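Local atomic coordinates of lipolytic protein G-D-S-L family (Veillonella parvula DSM 2008, PDB entry 4RW0), a protein that probably hydrolyses ester bonds in lipids or other acylated substrates, as a member of the GDSL (SGNH) hydrolase family. Residues V48-I52 and T91-A95; L72-T76 and G108-Q112; S85-Y89 and E126-L131; I143-L149 and L173-A178. One frame throughout, in Å; residues are numbered along the deposited sequence.

Interaction 1. Residues V48-I52 and T91-A95; sequences VQGMI and TLVKA
Val48, Met51 and Ile52 of helix 48-59 pack against Thr91, Leu92 and Ala95 of helix 85-100 in a largely buried, apolar helix-helix contact. The helices run side by side in the same direction, their local axes 9.3 Å apart and only 15° out of parallel. Methyl groups do most of the touching. Val48 CG1 enters between two residues of the partner helix, 3.5 Å from Thr91 CG2 and 3.7 Å from Leu92 CD2. Thr91 keeps CG2 anti to its own N, with OG1 on the other branch (chi1 -48°), where it bonds to Tyr87 O and leaves a hydrocarbon face for the neighbour. One turn on, the selenomethionine Met51 brings CE to 3.8 Å from Leu92 CD2 and equally close to Ala95 CB. Ile52 also meets Ala95, its CG1 3.8 Å from Ala95 CB, while its CD1 reaches back to 3.6 Å from Thr91 O. At the solvent margin Gln49 OE1 and Lys94 NZ stay 4.2 Å apart. Each helix connects two parallel strands, 36-40 to 69-73 and 69-73 to 104-108, so the pair represents neighbouring beta-alpha-beta crossovers on one face of the three-layer alpha/beta/alpha fold of SGNH hydrolases.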
loop_
_atom_site.group_PDB
_atom_site.type_symbol
_atom_site.label_atom_id
_atom_site.label_comp_id
_atom_site.label_asym_id
_atom_site.label_seq_id
_atom_site.Cartn_x
_atom_site.Cartn_y
_atom_site.Cartn_z
ATOM N N VAL A 48 -6.406 -9.641 1.640
ATOM C CA VAL A 48 -6.438 -8.737 2.780
ATOM C C VAL A 48 -6.426 -9.577 4.080
ATOM O O VAL A 48 -5.668 -9.286 4.963
ATOM C CB VAL A 48 -7.672 -7.823 2.827
ATOM C CG1 VAL A 48 -7.485 -6.860 3.971
ATOM C CG2 VAL A 48 -7.796 -7.022 1.583
ATOM N N GLN A 49 -7.130 -10.708 4.097
ATOM C CA GLN A 49 -7.066 -11.541 5.308
ATOM C C GLN A 49 -5.690 -12.176 5.466
ATOM O O GLN A 49 -5.188 -12.322 6.573
ATOM C CB GLN A 49 -8.139 -12.640 5.266
ATOM C CG GLN A 49 -8.168 -13.496 6.561
ATOM C CD GLN A 49 -8.665 -12.713 7.775
ATOM O OE1 GLN A 49 -9.732 -12.104 7.760
ATOM N NE2 GLN A 49 -7.847 -12.644 8.781
ATOM N N GLY A 50 -5.086 -12.619 4.381
ATOM C CA GLY A 50 -3.687 -13.072 4.464
ATOM C C GLY A 50 -2.711 -12.038 5.014
ATOM O O GLY A 50 -1.788 -12.325 5.812
HETATM N N MSE A 51 -2.930 -10.788 4.667
HETATM C CA MSE A 51 -2.100 -9.695 5.246
HETATM C C MSE A 51 -2.283 -9.578 6.758
HETATM O O MSE A 51 -1.380 -9.290 7.460
HETATM C CB MSE A 51 -2.415 -8.342 4.578
HETATM C CG MSE A 51 -1.561 -7.195 5.148
HETATM SE SE MSE A 51 -1.836 -5.430 4.218
HETATM C CE MSE A 51 -3.595 -5.034 5.004
ATOM N N ILE A 52 -3.513 -9.672 7.239
ATOM C CA ILE A 52 -3.774 -9.740 8.693
ATOM C C ILE A 52 -2.952 -10.792 9.351
ATOM O O ILE A 52 -2.298 -10.550 10.402
ATOM C CB ILE A 52 -5.290 -9.900 8.985
ATOM C CG1 ILE A 52 -5.988 -8.617 8.592
ATOM C CG2 ILE A 52 -5.544 -10.180 10.478
ATOM C CD1 ILE A 52 -7.492 -8.659 8.577
ATOM N N THR A 91 -12.352 -5.557 6.088
ATOM C CA THR A 91 -11.208 -6.375 6.469
ATOM C C THR A 91 -9.981 -5.470 6.608
ATOM O O THR A 91 -9.160 -5.679 7.520
ATOM C CB THR A 91 -11.043 -7.476 5.472
ATOM O OG1 THR A 91 -12.308 -8.111 5.245
ATOM C CG2 THR A 91 -10.002 -8.415 5.874
ATOM N N LEU A 92 -9.826 -4.458 5.727
ATOM C CA LEU A 92 -8.740 -3.478 5.886
ATOM C C LEU A 92 -8.817 -2.710 7.187
ATOM O O LEU A 92 -7.827 -2.524 7.888
ATOM C CB LEU A 92 -8.762 -2.508 4.711
ATOM C CG LEU A 92 -8.154 -3.111 3.414
ATOM C CD1 LEU A 92 -8.426 -2.170 2.245
ATOM C CD2 LEU A 92 -6.631 -3.314 3.572
ATOM N N VAL A 93 -10.019 -2.292 7.582
ATOM C CA VAL A 93 -10.161 -1.668 8.898
ATOM C C VAL A 93 -9.671 -2.536 10.062
ATOM O O VAL A 93 -8.956 -2.045 10.959
ATOM C CB VAL A 93 -11.642 -1.241 9.144
ATOM C CG1 VAL A 93 -11.803 -0.817 10.566
ATOM C CG2 VAL A 93 -12.040 -0.126 8.187
ATOM N N LYS A 94 -9.958 -3.831 10.011
ATOM C CA LYS A 94 -9.438 -4.782 10.989
ATOM C C LYS A 94 -7.923 -4.802 11.014
ATOM O O LYS A 94 -7.274 -4.702 12.049
ATOM C CB LYS A 94 -9.948 -6.169 10.649
ATOM C CG LYS A 94 -11.287 -6.410 11.303
ATOM C CD LYS A 94 -12.134 -7.516 10.651
ATOM C CE LYS A 94 -11.503 -8.901 10.607
ATOM N NZ LYS A 94 -12.466 -9.894 10.039
ATOM N N ALA A 95 -7.349 -4.796 9.834
ATOM C CA ALA A 95 -5.890 -4.701 9.735
ATOM C C ALA A 95 -5.352 -3.424 10.337
ATOM O O ALA A 95 -4.334 -3.461 11.062
ATOM C CB ALA A 95 -5.472 -4.859 8.288
#

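Interaction 2. Residues L72-T76 and G108-Q112; sequences LMCGT and GLETQ
Leu72 O accepts a nearly straight hydrogen bond from Gly108 N, 3.0 Å long with an N-H...O angle of 170°, where the parallel strands 69-73 and 104-108 still pair. The selenomethionine Met73 then reaches across the second segment. With CG anti to the backbone N (chi1 176°), its chain runs out past the Gly108 carbonyl, CG lying 3.4 Å from Gly108 O, and brings SE to 3.7 Å from Glu110 CA. Gly108 has no side chain, and the selenium lies against its backbone. At Cys74 the strands have parted enough for water 1 to step in: it accepts from Cys74 N at 3.1 Å and donates to Gly108 O at 3.0 Å, replacing the next direct backbone bond. Gly75 follows with a positive phi that suits glycine, and occupies the N-cap position right before helix 76-80. This turn opens the Gly-Thr-Asn-Asp sequence, which fits the GxND motif whose asparagine contributes to the oxyanion hole in related SGNH enzymes. Thr76 N donates to Glu110 OE1 at 3.0 Å, meeting it 46° above the carboxylate plane. Water 2 joins Thr76 OG1 (2.6 Å) to Thr111 O (2.7 Å). With an alanine at Glu110, the Thr76 amide would probably be left without this acceptor, and a gap would be likely to open beside the Thr76 side chain. Glu110 OE2 also lies close to Asp11 OD2, of the Gly-Asp-Ser motif. A buried carboxylate here is probably steadied by the Thr76 amide and the helix start, which may partly offset the cost of a second acidic group nearby.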
loop_
_atom_site.group_PDB
_atom_site.type_symbol
_atom_site.label_atom_id
_atom_site.label_comp_id
_atom_site.label_asym_id
_atom_site.label_seq_id
_atom_site.Cartn_x
_atom_site.Cartn_y
_atom_site.Cartn_z
ATOM N N LEU A 72 0.300 -0.126 5.345
ATOM C CA LEU A 72 -0.548 -1.208 4.918
ATOM C C LEU A 72 -1.220 -0.825 3.585
ATOM O O LEU A 72 -1.754 0.271 3.406
ATOM C CB LEU A 72 -1.745 -1.398 5.870
ATOM C CG LEU A 72 -1.419 -1.488 7.304
ATOM C CD1 LEU A 72 -2.699 -1.561 8.106
ATOM C CD2 LEU A 72 -0.589 -2.748 7.447
HETATM N N MSE A 73 -1.306 -1.784 2.715
HETATM C CA MSE A 73 -2.082 -1.616 1.483
HETATM C C MSE A 73 -2.410 -2.955 0.893
HETATM O O MSE A 73 -1.486 -3.791 0.652
HETATM C CB MSE A 73 -1.251 -0.752 0.477
HETATM C CG MSE A 73 -2.015 -0.672 -0.803
HETATM SE SE MSE A 73 -1.071 0.545 -2.118
HETATM C CE MSE A 73 0.639 -0.431 -2.467
ATOM N N CYS A 74 -3.688 -3.240 0.589
ATOM C CA CYS A 74 -4.037 -4.546 0.037
ATOM C C CYS A 74 -5.461 -4.536 -0.548
ATOM O O CYS A 74 -6.188 -3.574 -0.404
ATOM C CB CYS A 74 -3.930 -5.604 1.153
ATOM S SG CYS A 74 -3.459 -7.243 0.577
ATOM N N GLY A 75 -5.845 -5.604 -1.213
ATOM C CA GLY A 75 -7.230 -5.779 -1.645
ATOM C C GLY A 75 -7.416 -6.060 -3.082
ATOM O O GLY A 75 -8.411 -6.669 -3.481
ATOM N N THR A 76 -6.429 -5.688 -3.907
ATOM C CA THR A 76 -6.494 -6.059 -5.321
ATOM C C THR A 76 -6.816 -7.499 -5.595
ATOM O O THR A 76 -7.661 -7.810 -6.465
ATOM C CB THR A 76 -5.154 -5.691 -6.035
ATOM O OG1 THR A 76 -5.031 -4.275 -5.990
ATOM C CG2 THR A 76 -5.064 -6.230 -7.485
ATOM N N GLY A 108 -2.082 3.005 2.269
ATOM C CA GLY A 108 -1.887 3.225 0.840
ATOM C C GLY A 108 -3.149 2.907 0.116
ATOM O O GLY A 108 -3.831 1.948 0.460
ATOM N N LEU A 109 -3.532 3.737 -0.847
ATOM C CA LEU A 109 -4.714 3.465 -1.665
ATOM C C LEU A 109 -4.222 2.744 -2.891
ATOM O O LEU A 109 -3.486 3.319 -3.681
ATOM C CB LEU A 109 -5.417 4.762 -2.059
ATOM C CG LEU A 109 -5.711 5.687 -0.897
ATOM C CD1 LEU A 109 -6.368 6.999 -1.359
ATOM C CD2 LEU A 109 -6.595 5.004 0.133
ATOM N N GLU A 110 -4.696 1.525 -3.097
ATOM C CA GLU A 110 -4.197 0.714 -4.141
ATOM C C GLU A 110 -4.626 1.268 -5.532
ATOM O O GLU A 110 -5.623 1.953 -5.660
ATOM C CB GLU A 110 -4.600 -0.743 -3.959
ATOM C CG GLU A 110 -3.518 -1.692 -4.531
ATOM C CD GLU A 110 -3.446 -3.096 -3.867
ATOM O OE1 GLU A 110 -4.445 -3.516 -3.237
ATOM O OE2 GLU A 110 -2.378 -3.760 -4.008
ATOM N N THR A 111 -3.842 0.925 -6.512
ATOM C CA THR A 111 -3.923 1.419 -7.859
ATOM C C THR A 111 -4.975 0.723 -8.678
ATOM O O THR A 111 -5.576 -0.268 -8.289
ATOM C CB THR A 111 -2.520 1.277 -8.498
ATOM O OG1 THR A 111 -1.989 -0.024 -8.218
ATOM C CG2 THR A 111 -1.576 2.287 -7.901
ATOM N N GLN A 112 -5.243 1.271 -9.850
ATOM C CA GLN A 112 -6.376 0.827 -10.643
ATOM C C GLN A 112 -6.271 -0.559 -11.228
ATOM O O GLN A 112 -5.190 -1.073 -11.481
ATOM C CB GLN A 112 -6.626 1.845 -11.772
ATOM C CG GLN A 112 -5.652 1.708 -12.942
ATOM C CD GLN A 112 -5.451 3.049 -13.665
ATOM O OE1 GLN A 112 -5.057 4.048 -13.061
ATOM N NE2 GLN A 112 -5.674 3.053 -14.966
HETATM O O HOH W 1 -5.282 -0.595 0.831
HETATM O O HOH W 2 -4.359 -2.702 -7.947
#

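Interaction 3. Residues S85-Y89 and E126-L131; sequences STYVY and EVNEQL
Ser85 and Glu126 join helices 85-100 and 120-138 by the direct hydrogen bond of this contact: Ser85 OG donates to Glu126 OE1 at 2.8 Å, OE1 accepting with its anti lone pair, away from the other oxygen. Ser85 OG sits between its backbone N and carbonyl carbon (chi1 56°), a position from which it faces the partner helix. Waters extend this polar margin. Water 3 accepts from Ser85 N and donates to Glu126 OE1, so one oxygen of the carboxylate is gripped twice. Water 4 donates to Ser85 OG at 2.6 Å and accepts from Gln130 NE2 at 2.8 Å, and it also bonds with Thr86 OG1. The same NE2 makes a weak bond to Glu126 O, which helps hold the amide in place. Farther along, water 5 links Tyr89 OH to Gln130 O.

The two helices belong to successive beta-alpha-beta crossovers on one face of the sheet in this SGNH-hydrolase fold, and their local axes are 45° apart in direction.

The aliphatic part of Gln130 makes a CH-pi contact: its CB lies over one face of Tyr89, 3.8 Å from the ring centroid, while the amide, turned 37° to the ring plane, brings OE1 to 3.4 Å from Tyr89 CD2. Purely apolar contacts fill the inner side. Val127 CG2 meets Val88 CG1 at 3.8 Å and also rests on the Ser85 backbone. Leu131 CD2 comes up to the edge of the Tyr89 ring, 4.1 Å from CD1, and Leu131 and Val127 both touch Leu92 deeper in the layer.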
loop_
_atom_site.group_PDB
_atom_site.type_symbol
_atom_site.label_atom_id
_atom_site.label_comp_id
_atom_site.label_asym_id
_atom_site.label_seq_id
_atom_site.Cartn_x
_atom_site.Cartn_y
_atom_site.Cartn_z
ATOM N N SER A 85 -16.670 -4.285 -2.232
ATOM C CA SER A 85 -16.041 -3.198 -1.534
ATOM C C SER A 85 -16.325 -3.199 -0.059
ATOM O O SER A 85 -15.518 -2.718 0.742
ATOM C CB SER A 85 -16.513 -1.844 -2.078
ATOM O OG SER A 85 -17.913 -1.744 -2.008
ATOM N N THR A 86 -17.486 -3.713 0.315
ATOM C CA THR A 86 -17.795 -3.807 1.744
ATOM C C THR A 86 -16.875 -4.823 2.468
ATOM O O THR A 86 -16.324 -4.512 3.529
ATOM C CB THR A 86 -19.296 -4.126 1.964
ATOM O OG1 THR A 86 -20.059 -3.024 1.425
ATOM C CG2 THR A 86 -19.555 -4.259 3.459
ATOM N N TYR A 87 -16.690 -5.993 1.878
ATOM C CA TYR A 87 -15.811 -6.988 2.452
ATOM C C TYR A 87 -14.352 -6.432 2.553
ATOM O O TYR A 87 -13.676 -6.516 3.618
ATOM C CB TYR A 87 -15.845 -8.285 1.654
ATOM C CG TYR A 87 -14.745 -9.200 2.124
ATOM C CD1 TYR A 87 -14.861 -9.915 3.340
ATOM C CD2 TYR A 87 -13.543 -9.297 1.426
ATOM C CE1 TYR A 87 -13.830 -10.720 3.803
ATOM C CE2 TYR A 87 -12.505 -10.097 1.877
ATOM C CZ TYR A 87 -12.639 -10.814 3.058
ATOM O OH TYR A 87 -11.564 -11.564 3.556
ATOM N N VAL A 88 -13.878 -5.864 1.434
ATOM C CA VAL A 88 -12.495 -5.381 1.339
ATOM C C VAL A 88 -12.237 -4.294 2.321
ATOM O O VAL A 88 -11.276 -4.367 3.130
ATOM C CB VAL A 88 -12.126 -5.009 -0.118
ATOM C CG1 VAL A 88 -10.721 -4.432 -0.169
ATOM C CG2 VAL A 88 -12.156 -6.257 -0.938
ATOM N N TYR A 89 -13.152 -3.306 2.358
ATOM C CA TYR A 89 -13.021 -2.227 3.310
ATOM C C TYR A 89 -13.046 -2.672 4.772
ATOM O O TYR A 89 -12.204 -2.242 5.563
ATOM C CB TYR A 89 -14.056 -1.098 3.052
ATOM C CG TYR A 89 -14.142 -0.060 4.160
ATOM C CD1 TYR A 89 -13.168 0.888 4.319
ATOM C CD2 TYR A 89 -15.249 -0.014 5.021
ATOM C CE1 TYR A 89 -13.224 1.798 5.318
ATOM C CE2 TYR A 89 -15.314 0.909 6.034
ATOM C CZ TYR A 89 -14.307 1.792 6.170
ATOM O OH TYR A 89 -14.330 2.723 7.144
ATOM N N GLU A 126 -14.432 2.548 -4.780
ATOM C CA GLU A 126 -15.343 2.572 -3.598
ATOM C C GLU A 126 -14.572 2.290 -2.333
ATOM O O GLU A 126 -14.742 2.975 -1.345
ATOM C CB GLU A 126 -16.458 1.497 -3.722
ATOM C CG GLU A 126 -17.554 1.749 -4.760
ATOM C CD GLU A 126 -18.432 0.524 -5.116
ATOM O OE1 GLU A 126 -18.415 -0.517 -4.420
ATOM O OE2 GLU A 126 -19.150 0.607 -6.134
ATOM N N VAL A 127 -13.675 1.290 -2.360
ATOM C CA VAL A 127 -12.805 1.006 -1.201
ATOM C C VAL A 127 -12.016 2.235 -0.886
ATOM O O VAL A 127 -11.975 2.665 0.265
ATOM C CB VAL A 127 -11.857 -0.212 -1.474
ATOM C CG1 VAL A 127 -10.781 -0.352 -0.434
ATOM C CG2 VAL A 127 -12.654 -1.473 -1.574
ATOM N N ASN A 128 -11.394 2.860 -1.900
ATOM C CA ASN A 128 -10.491 3.942 -1.591
ATOM C C ASN A 128 -11.209 5.169 -1.034
ATOM O O ASN A 128 -10.680 5.856 -0.162
ATOM C CB ASN A 128 -9.615 4.344 -2.796
ATOM C CG ASN A 128 -8.547 3.332 -3.134
ATOM O OD1 ASN A 128 -8.222 2.470 -2.335
ATOM N ND2 ASN A 128 -8.013 3.429 -4.360
ATOM N N GLU A 129 -12.396 5.479 -1.538
ATOM C CA GLU A 129 -13.212 6.564 -0.911
ATOM C C GLU A 129 -13.523 6.328 0.557
ATOM O O GLU A 129 -13.382 7.229 1.398
ATOM C CB GLU A 129 -14.563 6.790 -1.678
ATOM C CG GLU A 129 -14.366 7.471 -3.028
ATOM C CD GLU A 129 -13.455 8.722 -2.969
ATOM O OE1 GLU A 129 -12.391 8.697 -3.671
ATOM O OE2 GLU A 129 -13.762 9.703 -2.205
ATOM N N GLN A 130 -13.871 5.109 0.896
ATOM C CA GLN A 130 -14.141 4.799 2.298
ATOM C C GLN A 130 -12.906 4.851 3.152
ATOM O O GLN A 130 -12.961 5.254 4.315
ATOM C CB GLN A 130 -14.837 3.466 2.414
ATOM C CG GLN A 130 -16.227 3.436 1.789
ATOM C CD GLN A 130 -16.843 2.056 1.799
ATOM O OE1 GLN A 130 -17.292 1.568 2.825
ATOM N NE2 GLN A 130 -16.858 1.414 0.654
ATOM N N LEU A 131 -11.746 4.488 2.587
ATOM C CA LEU A 131 -10.507 4.567 3.349
ATOM C C LEU A 131 -10.155 6.005 3.619
ATOM O O LEU A 131 -9.683 6.373 4.707
ATOM C CB LEU A 131 -9.331 3.881 2.565
ATOM C CG LEU A 131 -9.353 2.354 2.513
ATOM C CD1 LEU A 131 -8.237 1.811 1.582
ATOM C CD2 LEU A 131 -9.180 1.803 3.945
HETATM O O HOH W 3 -18.500 -3.490 -4.489
HETATM O O HOH W 4 -18.486 -0.869 0.337
HETATM O O HOH W 5 -15.135 5.021 5.663
#

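Interaction 4. Residues I143-L149 and L173-A178; sequences IDFYTTL and LMAYKA
Phe145 and Met174 set the geometry of this contact, in which helices 145-154 and 168-182 run in largely opposed directions, 134° apart. The selenomethionine chain of Met174 stays extended as far as SE and then bends (chi3 72°), which carries CE over the Phe145 ring, 3.7 Å from its centroid and 17° off the normal. The selenium itself stands obliquely, 5.1 Å from that centroid, a Met-aromatic contact. Ile143 CG2 lies over the opposite face, so the ring is sandwiched. Its edge is turned to the partner backbone, Phe145 CE1 lying 3.3 Å from Met174 O, and its CZ is 4.0 Å from Ala178 CB. Leu149 CD1 continues the apolar row, 4.1 Å from Met174 CG. An alanine in place of Phe145 takes away the ring under the Met174 methyl, which would probably be freer to turn, and a gap would be likely to open beside Ile143 and Ala178.

Toward solvent, Lys177 lays its aliphatic chain across Thr148, CG 3.3 Å from Thr148 OG1, and its ammonium bonds to water 6 (3.1 Å), which also bonds to Thr148 OG1. Asp144 N-caps helix 145-154 by accepting from Thr147 N. The chemistry therefore divides: an aromatic and aliphatic core packs the helices together beside the sheet, whereas at the rim Lys177 and Thr148 share a water and Asp144 is occupied in capping its own helix.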
loop_
_atom_site.group_PDB
_atom_site.type_symbol
_atom_site.label_atom_id
_atom_site.label_comp_id
_atom_site.label_asym_id
_atom_site.label_seq_id
_atom_site.Cartn_x
_atom_site.Cartn_y
_atom_site.Cartn_z
ATOM N N ILE A 143 -1.471 7.622 1.591
ATOM C CA ILE A 143 -0.745 7.770 0.334
ATOM C C ILE A 143 -1.612 7.350 -0.852
ATOM O O ILE A 143 -1.920 6.162 -1.038
ATOM C CB ILE A 143 0.604 6.977 0.330
ATOM C CG1 ILE A 143 1.451 7.283 1.563
ATOM C CG2 ILE A 143 1.360 7.238 -0.999
ATOM C CD1 ILE A 143 2.658 6.350 1.747
ATOM N N ASP A 144 -2.007 8.322 -1.676
ATOM C CA ASP A 144 -2.970 8.089 -2.774
ATOM C C ASP A 144 -2.241 7.657 -4.014
ATOM O O ASP A 144 -2.075 8.460 -4.972
ATOM C CB ASP A 144 -3.817 9.356 -3.070
ATOM C CG ASP A 144 -4.914 9.116 -4.118
ATOM O OD1 ASP A 144 -5.145 7.993 -4.626
ATOM O OD2 ASP A 144 -5.587 10.091 -4.480
ATOM N N PHE A 145 -1.810 6.388 -4.051
ATOM C CA PHE A 145 -1.148 5.890 -5.243
ATOM C C PHE A 145 -2.071 5.831 -6.433
ATOM O O PHE A 145 -1.636 5.943 -7.598
ATOM C CB PHE A 145 -0.580 4.508 -4.988
ATOM C CG PHE A 145 0.510 4.447 -3.938
ATOM C CD1 PHE A 145 1.787 4.978 -4.178
ATOM C CD2 PHE A 145 0.294 3.779 -2.728
ATOM C CE1 PHE A 145 2.795 4.848 -3.255
ATOM C CE2 PHE A 145 1.307 3.652 -1.802
ATOM C CZ PHE A 145 2.574 4.193 -2.058
ATOM N N TYR A 146 -3.355 5.579 -6.164
ATOM C CA TYR A 146 -4.317 5.383 -7.214
ATOM C C TYR A 146 -4.284 6.602 -8.183
ATOM O O TYR A 146 -4.178 6.426 -9.403
ATOM C CB TYR A 146 -5.775 5.266 -6.661
ATOM C CG TYR A 146 -6.810 5.074 -7.762
ATOM C CD1 TYR A 146 -7.333 6.147 -8.473
ATOM C CD2 TYR A 146 -7.241 3.819 -8.107
ATOM C CE1 TYR A 146 -8.227 5.963 -9.522
ATOM C CE2 TYR A 146 -8.108 3.631 -9.138
ATOM C CZ TYR A 146 -8.623 4.713 -9.838
ATOM O OH TYR A 146 -9.495 4.407 -10.884
ATOM N N THR A 147 -4.333 7.790 -7.611
ATOM C CA THR A 147 -4.413 9.021 -8.400
ATOM C C THR A 147 -3.133 9.278 -9.190
ATOM O O THR A 147 -3.154 9.645 -10.368
ATOM C CB THR A 147 -4.758 10.197 -7.515
ATOM O OG1 THR A 147 -6.016 9.942 -6.914
ATOM C CG2 THR A 147 -4.930 11.498 -8.362
ATOM N N THR A 148 -2.006 9.000 -8.566
ATOM C CA THR A 148 -0.722 9.123 -9.217
ATOM C C THR A 148 -0.593 8.365 -10.501
ATOM O O THR A 148 -0.197 8.921 -11.521
ATOM C CB THR A 148 0.407 8.690 -8.212
ATOM O OG1 THR A 148 0.336 9.492 -7.054
ATOM C CG2 THR A 148 1.721 8.874 -8.813
ATOM N N LEU A 149 -0.920 7.093 -10.509
ATOM C CA LEU A 149 -0.828 6.337 -11.710
ATOM C C LEU A 149 -1.996 6.565 -12.685
ATOM O O LEU A 149 -1.804 6.427 -13.914
ATOM C CB LEU A 149 -0.693 4.857 -11.414
ATOM C CG LEU A 149 0.657 4.524 -10.674
ATOM C CD1 LEU A 149 1.023 3.069 -10.844
ATOM C CD2 LEU A 149 1.867 5.327 -11.179
ATOM N N LEU A 173 7.117 6.719 -9.839
ATOM C CA LEU A 173 6.105 7.720 -9.538
ATOM C C LEU A 173 5.433 7.449 -8.176
ATOM O O LEU A 173 5.160 8.356 -7.410
ATOM C CB LEU A 173 5.057 7.782 -10.638
ATOM C CG LEU A 173 5.582 8.298 -12.010
ATOM C CD1 LEU A 173 4.512 8.274 -13.106
ATOM C CD2 LEU A 173 6.150 9.693 -11.900
HETATM N N MSE A 174 5.234 6.174 -7.862
HETATM C CA MSE A 174 4.649 5.798 -6.551
HETATM C C MSE A 174 5.593 6.165 -5.470
HETATM O O MSE A 174 5.189 6.708 -4.501
HETATM C CB MSE A 174 4.317 4.290 -6.562
HETATM C CG MSE A 174 3.123 3.883 -7.371
HETATM SE SE MSE A 174 2.883 1.911 -7.311
HETATM C CE MSE A 174 2.253 1.661 -5.443
ATOM N N ALA A 175 6.886 5.925 -5.657
ATOM C CA ALA A 175 7.899 6.250 -4.633
ATOM C C ALA A 175 7.895 7.745 -4.328
ATOM O O ALA A 175 7.918 8.133 -3.185
ATOM C CB ALA A 175 9.308 5.831 -5.121
ATOM N N TYR A 176 7.850 8.560 -5.365
ATOM C CA TYR A 176 7.768 10.037 -5.179
ATOM C C TYR A 176 6.553 10.431 -4.403
ATOM O O TYR A 176 6.632 11.233 -3.443
ATOM C CB TYR A 176 7.855 10.812 -6.506
ATOM C CG TYR A 176 8.956 10.385 -7.409
ATOM C CD1 TYR A 176 10.156 9.953 -6.918
ATOM C CD2 TYR A 176 8.832 10.497 -8.772
ATOM C CE1 TYR A 176 11.192 9.553 -7.752
ATOM C CE2 TYR A 176 9.857 10.137 -9.617
ATOM C CZ TYR A 176 11.016 9.647 -9.096
ATOM O OH TYR A 176 12.045 9.260 -9.938
ATOM N N LYS A 177 5.438 9.838 -4.744
ATOM C CA LYS A 177 4.215 10.167 -4.032
ATOM C C LYS A 177 4.290 9.698 -2.569
ATOM O O LYS A 177 3.888 10.423 -1.704
ATOM C CB LYS A 177 3.056 9.484 -4.693
ATOM C CG LYS A 177 1.710 9.816 -4.099
ATOM C CD LYS A 177 1.379 11.302 -4.253
ATOM C CE LYS A 177 -0.114 11.477 -4.240
ATOM N NZ LYS A 177 -0.408 12.878 -4.630
ATOM N N ALA A 178 4.896 8.529 -2.296
ATOM C CA ALA A 178 5.042 8.035 -0.871
ATOM C C ALA A 178 6.008 8.913 -0.094
ATOM O O ALA A 178 5.814 9.213 1.085
ATOM C CB ALA A 178 5.595 6.603 -0.896
HETATM O O HOH W 6 0.453 12.479 -7.598
#

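Interactions 1 and 3 share helix 85-100, whose Leu92 touches Val127 and Leu131, so three helices pack in a continuous layer on one face of the sheet. Interaction 4 lies on the other side of the chain's centre from interaction 1 and joins two different helices. Interaction 2, the most central, occupies the ends of the strands between these layers; it touches interaction 4 through Leu109 N and Ile143 O, and interaction 3 through Glu110 O and Asn128 ND2. Chemistry follows place: backbone bonds, a buried carboxylate and waters in the fully buried interaction 2, methyl packing in interaction 1, and in the partly buried interactions 3 and 4 apolar interiors with watered polar rims.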